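Local coordinates for TRNA threonylcarbamoyladenosine dehydratase (Escherichia coli, PDB 4D79), which catalyses the ATP-dependent dehydration of threonylcarbamoyladenosine at position 37 of tRNAs to its cyclic form, and can accept sulfur from the cysteine desulfurase CsdA in vitro, at residues B[3-8]-B[24-29]; B[168-173]-B[197-202]. All blocks are in the same frame, centred on the assembly; numbering follows the deposited sequence.

Interaction 1: residues B[3-8]-B[24-29]; sequences VVISDA and ALQLFA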
loop_
_atom_site.group_PDB
_atom_site.type_symbol
_atom_site.label_atom_id
_atom_site.label_comp_id
_atom_site.label_asym_id
_atom_site.label_seq_id
_atom_site.Cartn_x
_atom_site.Cartn_y
_atom_site.Cartn_z
ATOM N N VAL B 3 5.393 4.765 26.853
ATOM C CA VAL B 3 6.666 4.696 26.155
ATOM C C VAL B 3 7.315 6.074 26.203
ATOM O O VAL B 3 6.667 7.080 25.886
ATOM C CB VAL B 3 6.445 4.192 24.711
ATOM C CG1 VAL B 3 7.718 4.290 23.887
ATOM C CG2 VAL B 3 5.970 2.753 24.753
ATOM N N VAL B 4 8.584 6.120 26.593
ATOM C CA VAL B 4 9.367 7.349 26.553
ATOM C C VAL B 4 9.967 7.434 25.143
ATOM O O VAL B 4 10.736 6.565 24.732
ATOM C CB VAL B 4 10.463 7.355 27.634
ATOM C CG1 VAL B 4 11.366 8.596 27.470
ATOM C CG2 VAL B 4 9.849 7.336 29.020
ATOM N N ILE B 5 9.653 8.498 24.414
ATOM C CA ILE B 5 10.093 8.624 23.021
ATOM C C ILE B 5 11.555 9.062 23.003
ATOM O O ILE B 5 11.917 10.069 23.616
ATOM C CB ILE B 5 9.183 9.604 22.256
ATOM C CG1 ILE B 5 7.838 8.937 22.035
ATOM C CG2 ILE B 5 9.790 10.053 20.888
ATOM C CD1 ILE B 5 6.748 9.820 21.506
ATOM N N SER B 6 12.414 8.234 22.408
ATOM C CA SER B 6 13.844 8.500 22.307
ATOM C C SER B 6 14.180 9.472 21.161
ATOM O O SER B 6 13.374 9.770 20.267
ATOM C CB SER B 6 14.622 7.206 22.100
ATOM O OG SER B 6 14.362 6.681 20.796
ATOM N N ASP B 7 15.430 9.932 21.169
ATOM C CA ASP B 7 15.889 10.745 20.051
ATOM C C ASP B 7 15.876 9.937 18.768
ATOM O O ASP B 7 15.498 10.454 17.722
ATOM C CB ASP B 7 17.300 11.278 20.311
ATOM C CG ASP B 7 17.331 12.451 21.303
ATOM O OD1 ASP B 7 16.292 13.100 21.563
ATOM O OD2 ASP B 7 18.435 12.751 21.794
ATOM N N ALA B 8 16.233 8.653 18.841
ATOM C CA ALA B 8 16.164 7.787 17.662
ATOM C C ALA B 8 14.739 7.645 17.133
ATOM O O ALA B 8 14.520 7.658 15.920
ATOM C CB ALA B 8 16.754 6.422 17.979
ATOM N N ALA B 24 -0.352 13.226 18.961
ATOM C CA ALA B 24 -0.551 11.967 18.279
ATOM C C ALA B 24 0.702 11.095 18.328
ATOM O O ALA B 24 0.598 9.869 18.438
ATOM C CB ALA B 24 -0.967 12.237 16.841
ATOM N N LEU B 25 1.889 11.683 18.165
ATOM C CA LEU B 25 3.092 10.850 18.205
ATOM C C LEU B 25 3.158 10.064 19.515
ATOM O O LEU B 25 3.509 8.880 19.531
ATOM C CB LEU B 25 4.344 11.706 18.025
ATOM C CG LEU B 25 5.653 10.917 17.863
ATOM C CD1 LEU B 25 5.760 10.272 16.470
ATOM C CD2 LEU B 25 6.882 11.817 18.120
ATOM N N GLN B 26 2.867 10.721 20.619
ATOM C CA GLN B 26 2.887 10.040 21.909
ATOM C C GLN B 26 1.722 9.059 22.036
ATOM O O GLN B 26 1.888 7.960 22.577
ATOM C CB GLN B 26 2.870 11.061 23.053
ATOM C CG GLN B 26 2.950 10.407 24.412
ATOM C CD GLN B 26 4.288 9.804 24.716
ATOM O OE1 GLN B 26 5.280 10.510 24.955
ATOM N NE2 GLN B 26 4.358 8.498 24.622
ATOM N N LEU B 27 0.542 9.432 21.533
ATOM C CA LEU B 27 -0.594 8.507 21.548
ATOM C C LEU B 27 -0.245 7.212 20.830
ATOM O O LEU B 27 -0.568 6.122 21.308
ATOM C CB LEU B 27 -1.812 9.156 20.879
ATOM C CG LEU B 27 -3.103 8.338 20.813
ATOM C CD1 LEU B 27 -3.713 8.170 22.220
ATOM C CD2 LEU B 27 -4.083 9.019 19.871
ATOM N N PHE B 28 0.364 7.329 19.637
ATOM C CA PHE B 28 0.768 6.160 18.876
ATOM C C PHE B 28 1.831 5.356 19.622
ATOM O O PHE B 28 1.780 4.107 19.652
ATOM C CB PHE B 28 1.284 6.558 17.477
ATOM C CG PHE B 28 0.273 7.289 16.595
ATOM C CD1 PHE B 28 -1.076 7.322 16.895
ATOM C CD2 PHE B 28 0.707 7.951 15.426
ATOM C CE1 PHE B 28 -1.980 8.000 16.053
ATOM C CE2 PHE B 28 -0.202 8.618 14.601
ATOM C CZ PHE B 28 -1.539 8.639 14.921
ATOM N N ALA B 29 2.817 6.034 20.205
ATOM C CA ALA B 29 3.876 5.306 20.904
ATOM C C ALA B 29 3.323 4.514 22.094
ATOM O O ALA B 29 3.842 3.446 22.438
ATOM C CB ALA B 29 4.966 6.270 21.366
HETATM O O HOH W 1 7.931 10.419 25.605
#
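The N-terminal arm of this HesA/MoeB/ThiF-family protein, the extended run that leads into helix 7-20, lies here against the last turns of helix 22-29. The backbones come closest at Val-3 and Ala-29, with CA atoms 6.0 Å apart, and the contact combines one direct hydrogen bond, one water bridge and a small apolar patch. Gln-26 carries the polar half. Its CG is anti to the backbone N (chi1 -177°), and a bend at chi2 (71°) turns the amide toward the arm. NE2 donates to Val-3 O over 3.0 Å, with an N-H...O angle of 153°; the donor lies in the carbonyl plane, and the acceptor lies close to the amide plane. At the other end of the same amide, OE1 accepts from water 1 at 2.7 Å, and that water in turn accepts from Ile-5 N at 2.8 Å. Both ends of the amide are therefore engaged with the arm, which fixes its rotation and assigns its oxygen and nitrogen. The side chain of Ile-5 slides past that of Gln-26 in the opposite direction. Its CG1 is anti to the carbonyl carbon, and an extended second torsion then carries CD1 to the helix, 3.9 Å from Leu-25 CD2 and 4.0 Å from Ala-29 CB. Val-3 sits over the helix end, its CG2 only 3.2 Å from Ala-29 O. Asp-30 reinforces this end of the arm by accepting from Val-3 N, and Ser-6 OG caps helix 7-20 at Trp-9 N. That helix packs on the same patch, with Arg-10 against Ile-5, Phe-13 against Leu-25 and Trp-9 against Ala-29, while helix 22-29, which comes just before strand 32-36 in the chain, is touched by Met-261 of helix 242-266 at Ala-24 and Leu-27.

Interaction 2: residues B[168-173]-B[197-202]; sequences DLAKTI and GKLGVD
Asp-168 and Asp-202 form an antiparallel, non-hydrogen-bonded bridge with CA atoms 4.8 Å apart and diverging side chains. Beside it Leu-169 N donates to Val-201 O (2.8 Å), nearly along the C=O axis. Beyond, 168-171 turns, with Lys-171 N bonded to Asp-168 O, and 198-201 curls around the Asp-168 carboxylate. With CG anti to the backbone N (chi1 -173°), that carboxylate meets a row of amides. OD2 takes Leu-199 N on its syn lone pair (2.8 Å, 164°) and Ala-170 N from above its plane, the latter closing an Asx turn. OD1 accepts Val-201 N at 3.3 Å, a weak bond from Gly-200 N, and water 2, which also donates to Asp-202 OD1. So many donors would probably stabilise the charged form, and an alanine here would probably loosen both turns by leaving these amides without their shared acceptor. The side chains of Leu-199 and Leu-169 cross obliquely, with Leu-199 CD1 3.9 Å from Leu-169 CG, while Lys-171 NZ and Lys-198 NZ, like charges, stand 3.9 Å apart. Leu-169 packs on Ala-178 and Leu-185 of helix 176-189, and Val-201 on Ile-139 of helix 132-144 and Leu-149 of strand 149-152.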
loop_
_atom_site.group_PDB
_atom_site.type_symbol
_atom_site.label_atom_id
_atom_site.label_comp_id
_atom_site.label_asym_id
_atom_site.label_seq_id
_atom_site.Cartn_x
_atom_site.Cartn_y
_atom_site.Cartn_z
ATOM N N ASP B 168 -20.216 0.729 7.549
ATOM C CA ASP B 168 -20.718 -0.262 8.481
ATOM C C ASP B 168 -20.833 -1.603 7.775
ATOM O O ASP B 168 -21.255 -1.675 6.614
ATOM C CB ASP B 168 -22.072 0.138 9.024
ATOM C CG ASP B 168 -22.545 -0.792 10.123
ATOM O OD1 ASP B 168 -22.165 -0.550 11.296
ATOM O OD2 ASP B 168 -23.271 -1.775 9.830
ATOM N N LEU B 169 -20.465 -2.665 8.497
ATOM C CA LEU B 169 -20.442 -4.014 7.928
ATOM C C LEU B 169 -21.766 -4.378 7.284
ATOM O O LEU B 169 -21.784 -5.122 6.297
ATOM C CB LEU B 169 -20.055 -5.034 9.011
ATOM C CG LEU B 169 -20.084 -6.526 8.614
ATOM C CD1 LEU B 169 -19.132 -6.808 7.436
ATOM C CD2 LEU B 169 -19.747 -7.421 9.855
ATOM N N ALA B 170 -22.877 -3.841 7.797
ATOM C CA ALA B 170 -24.186 -4.121 7.216
ATOM C C ALA B 170 -24.350 -3.600 5.796
ATOM O O ALA B 170 -25.261 -4.069 5.090
ATOM C CB ALA B 170 -25.301 -3.507 8.051
ATOM N N LYS B 171 -23.564 -2.600 5.403
ATOM C CA LYS B 171 -23.776 -1.846 4.170
ATOM C C LYS B 171 -22.721 -2.123 3.106
ATOM O O LYS B 171 -22.696 -1.450 2.076
ATOM C CB LYS B 171 -23.873 -0.348 4.468
ATOM C CG LYS B 171 -24.991 -0.034 5.469
ATOM C CD LYS B 171 -25.362 1.451 5.555
ATOM C CE LYS B 171 -24.328 2.339 6.222
ATOM N NZ LYS B 171 -24.826 3.756 6.280
ATOM N N THR B 172 -21.873 -3.116 3.299
ATOM C CA THR B 172 -20.927 -3.457 2.261
ATOM C C THR B 172 -21.640 -4.063 1.040
ATOM O O THR B 172 -22.705 -4.685 1.145
ATOM C CB THR B 172 -19.885 -4.432 2.805
ATOM O OG1 THR B 172 -20.499 -5.684 3.082
ATOM C CG2 THR B 172 -19.234 -3.878 4.067
ATOM N N ILE B 173 -21.041 -3.862 -0.134
ATOM C CA ILE B 173 -21.483 -4.466 -1.383
ATOM C C ILE B 173 -20.322 -5.164 -2.053
ATOM O O ILE B 173 -19.152 -4.907 -1.747
ATOM C CB ILE B 173 -22.075 -3.454 -2.381
ATOM C CG1 ILE B 173 -21.021 -2.364 -2.696
ATOM C CG2 ILE B 173 -23.368 -2.865 -1.822
ATOM C CD1 ILE B 173 -21.281 -1.610 -3.988
ATOM N N GLY B 197 -30.361 -0.150 10.894
ATOM C CA GLY B 197 -29.833 -1.052 9.892
ATOM C C GLY B 197 -28.331 -1.224 9.946
ATOM O O GLY B 197 -27.720 -1.578 8.939
ATOM N N LYS B 198 -27.719 -1.014 11.103
ATOM C CA LYS B 198 -26.269 -1.078 11.222
ATOM C C LYS B 198 -25.925 -2.170 12.221
ATOM O O LYS B 198 -26.714 -2.483 13.122
ATOM C CB LYS B 198 -25.700 0.259 11.655
ATOM C CG LYS B 198 -25.829 1.338 10.592
ATOM C CD LYS B 198 -25.209 2.675 11.008
ATOM C CE LYS B 198 -25.267 3.683 9.864
ATOM N NZ LYS B 198 -24.364 4.857 10.042
ATOM N N LEU B 199 -24.780 -2.796 12.001
ATOM C CA LEU B 199 -24.222 -3.757 12.934
ATOM C C LEU B 199 -23.285 -3.132 13.963
ATOM O O LEU B 199 -22.916 -3.805 14.935
ATOM C CB LEU B 199 -23.468 -4.836 12.167
ATOM C CG LEU B 199 -24.351 -5.823 11.409
ATOM C CD1 LEU B 199 -23.544 -6.668 10.390
ATOM C CD2 LEU B 199 -25.122 -6.740 12.380
ATOM N N GLY B 200 -22.903 -1.873 13.790
ATOM C CA GLY B 200 -21.937 -1.267 14.688
ATOM C C GLY B 200 -20.557 -1.860 14.534
ATOM O O GLY B 200 -19.844 -2.030 15.524
ATOM N N VAL B 201 -20.175 -2.220 13.317
ATOM C CA VAL B 201 -18.847 -2.755 13.025
ATOM C C VAL B 201 -18.316 -2.037 11.778
ATOM O O VAL B 201 -18.961 -2.056 10.727
ATOM C CB VAL B 201 -18.870 -4.278 12.791
ATOM C CG1 VAL B 201 -17.475 -4.784 12.465
ATOM C CG2 VAL B 201 -19.433 -5.058 14.012
ATOM N N ASP B 202 -17.124 -1.456 11.874
ATOM C CA ASP B 202 -16.531 -0.698 10.771
ATOM C C ASP B 202 -15.816 -1.673 9.853
ATOM O O ASP B 202 -15.019 -2.489 10.319
ATOM C CB ASP B 202 -15.509 0.359 11.210
ATOM C CG ASP B 202 -16.097 1.475 12.048
ATOM O OD1 ASP B 202 -17.330 1.662 12.036
ATOM O OD2 ASP B 202 -15.302 2.207 12.718
HETATM O O HOH W 2 -20.302 1.265 11.904
#

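Interactions 1 and 2 are separate along the chain and in space: the first closes before the second opens, their centres are 34 Å apart and their nearest atoms about 15 Å. Interaction 1 lies about 21 Å from the centre of the chain, where helix 22-29 leads into strand 32-36, ahead of the ATP-binding residues, which begin at 36. Interaction 2, about 17 Å from that centre, joins the end of strand 164-168 to the start of strand 202-206, the antiparallel pair at one margin of the mixed sheet. The Leu-169 side chain is about 12 Å from the potassium ion, whose site includes Gln-174, Ser-206 and Glu-208, so Leu-169 is not one of its ligands.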